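Local structure of Mannose/sialic acid-binding lectin (Polygonatum cyrtonema, 3A0C) at residues N2-S6 with H84-L89. The protein probably binds carbohydrates such as mannose, as a plant lectin of the bulb-type (beta-prism II) family. Residues are numbered along the deposited sequence.
Sequences NSLSS and HYVLVL
Strands 3-5 and 86-89, both extended, run antiparallel (174°, axes 4.5 Å apart). L4 and L87 form the hydrogen-bonded pair (L4 N to L87 O 2.9 Å, L87 N to L4 O 2.7 Å), flanked by non-hydrogen-bonded S3/V88 and S5/V86. The ladder continues with L89 N to N2 O (3.0 Å) and S6 N to Y85 O (2.8 Å). At its ends polar side chains replace backbone groups: N2 (phi/psi -123/32, chi1 p) gives ND2 to L89 O (2.9 Å), its amide also bonding the second subunit, and S6 (-50/135, chi1 m) accepts Y85 N on OG (2.7 Å). The pairing places the N-terminal strand beside 86-89, itself paired with 95-104, in one of three beta-prism II sheets. L4 (tp) and L87 (tt) meet CD2 to CD1 at 4.0 Å; L87 continues onto L16, L24 and L55 of the other sheets, where leucine suits the hydrophobic interior. S3, S5, V86 and V88, valines suiting extended strand, share the other face; V86 packs on Y98 and V88 on S3 of the second subunit, whose N2 ND2 bonds S3 OG.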
loop_
_atom_site.group_PDB
_atom_site.type_symbol
_atom_site.label_atom_id
_atom_site.label_comp_id
_atom_site.label_asym_id
_atom_site.label_seq_id
_atom_site.Cartn_x
_atom_site.Cartn_y
_atom_site.Cartn_z
ATOM N N ASN A 2 5.984 -3.702 -1.093
ATOM C CA ASN A 2 5.525 -3.048 -2.306
ATOM C C ASN A 2 4.810 -1.746 -1.958
ATOM O O ASN A 2 3.878 -1.330 -2.650
ATOM C CB ASN A 2 4.596 -3.962 -3.122
ATOM C CG ASN A 2 3.324 -4.292 -2.399
ATOM O OD1 ASN A 2 3.303 -5.171 -1.546
ATOM N ND2 ASN A 2 2.248 -3.583 -2.726
ATOM N N SER A 3 5.247 -1.099 -0.880
ATOM C CA SER A 3 4.638 0.167 -0.468
ATOM C C SER A 3 5.671 1.096 0.140
ATOM O O SER A 3 6.669 0.650 0.690
ATOM C CB SER A 3 3.522 -0.069 0.559
ATOM O OG SER A 3 4.068 -0.321 1.839
ATOM N N LEU A 4 5.428 2.390 0.017
ATOM C CA LEU A 4 6.305 3.421 0.566
ATOM C C LEU A 4 5.364 4.449 1.186
ATOM O O LEU A 4 4.608 5.103 0.477
ATOM C CB LEU A 4 7.128 4.105 -0.534
ATOM C CG LEU A 4 8.024 5.251 -0.038
ATOM C CD1 LEU A 4 9.275 4.653 0.573
ATOM C CD2 LEU A 4 8.398 6.206 -1.181
ATOM N N SER A 5 5.402 4.598 2.501
ATOM C CA SER A 5 4.506 5.540 3.148
ATOM C C SER A 5 5.151 6.830 3.642
ATOM O O SER A 5 6.307 6.845 4.038
ATOM C CB SER A 5 3.767 4.849 4.294
ATOM O OG SER A 5 4.677 4.356 5.254
ATOM N N SER A 6 4.372 7.908 3.606
ATOM C CA SER A 6 4.810 9.227 4.041
ATOM C C SER A 6 5.456 9.187 5.425
ATOM O O SER A 6 4.911 8.588 6.336
ATOM C CB SER A 6 3.600 10.163 4.108
ATOM O OG SER A 6 2.825 10.061 2.934
ATOM N N HIS A 84 -1.011 11.805 6.078
ATOM C CA HIS A 84 -0.128 10.673 5.798
ATOM C C HIS A 84 -0.668 9.965 4.556
ATOM O O HIS A 84 -1.867 9.752 4.440
ATOM C CB HIS A 84 -0.078 9.713 6.990
ATOM C CG HIS A 84 0.773 10.203 8.125
ATOM N ND1 HIS A 84 2.141 10.374 8.017
ATOM C CD2 HIS A 84 0.444 10.590 9.380
ATOM C CE1 HIS A 84 2.612 10.846 9.157
ATOM N NE2 HIS A 84 1.604 10.987 10.000
ATOM N N TYR A 85 0.229 9.639 3.625
ATOM C CA TYR A 85 -0.121 8.979 2.368
ATOM C C TYR A 85 0.759 7.761 2.127
ATOM O O TYR A 85 1.695 7.484 2.897
ATOM C CB TYR A 85 0.043 9.951 1.196
ATOM C CG TYR A 85 -0.858 11.155 1.276
ATOM C CD1 TYR A 85 -0.658 12.144 2.247
ATOM C CD2 TYR A 85 -1.938 11.293 0.405
ATOM C CE1 TYR A 85 -1.523 13.247 2.352
ATOM C CE2 TYR A 85 -2.811 12.390 0.493
ATOM C CZ TYR A 85 -2.598 13.362 1.472
ATOM O OH TYR A 85 -3.455 14.439 1.569
ATOM N N VAL A 86 0.471 7.041 1.045
ATOM C CA VAL A 86 1.220 5.837 0.725
ATOM C C VAL A 86 1.343 5.677 -0.795
ATOM O O VAL A 86 0.430 6.026 -1.542
ATOM C CB VAL A 86 0.514 4.558 1.350
ATOM C CG1 VAL A 86 -0.828 4.285 0.650
ATOM C CG2 VAL A 86 1.429 3.345 1.275
ATOM N N LEU A 87 2.483 5.163 -1.237
ATOM C CA LEU A 87 2.756 4.913 -2.647
ATOM C C LEU A 87 2.721 3.388 -2.766
ATOM O O LEU A 87 3.523 2.700 -2.126
ATOM C CB LEU A 87 4.149 5.440 -2.994
ATOM C CG LEU A 87 4.649 5.420 -4.439
ATOM C CD1 LEU A 87 6.060 5.981 -4.475
ATOM C CD2 LEU A 87 4.661 4.015 -4.988
ATOM N N VAL A 88 1.810 2.859 -3.579
ATOM C CA VAL A 88 1.671 1.412 -3.727
ATOM C C VAL A 88 1.919 0.839 -5.136
ATOM O O VAL A 88 1.301 1.266 -6.117
ATOM C CB VAL A 88 0.228 0.954 -3.243
ATOM C CG1 VAL A 88 0.048 -0.561 -3.372
ATOM C CG2 VAL A 88 0.007 1.392 -1.813
ATOM N N LEU A 89 2.843 -0.121 -5.219
ATOM C CA LEU A 89 3.122 -0.848 -6.459
ATOM C C LEU A 89 2.161 -2.055 -6.365
ATOM O O LEU A 89 2.338 -2.955 -5.530
ATOM C CB LEU A 89 4.575 -1.324 -6.504
ATOM C CG LEU A 89 4.891 -2.430 -7.531
ATOM C CD1 LEU A 89 4.542 -1.998 -8.961
ATOM C CD2 LEU A 89 6.369 -2.803 -7.412
#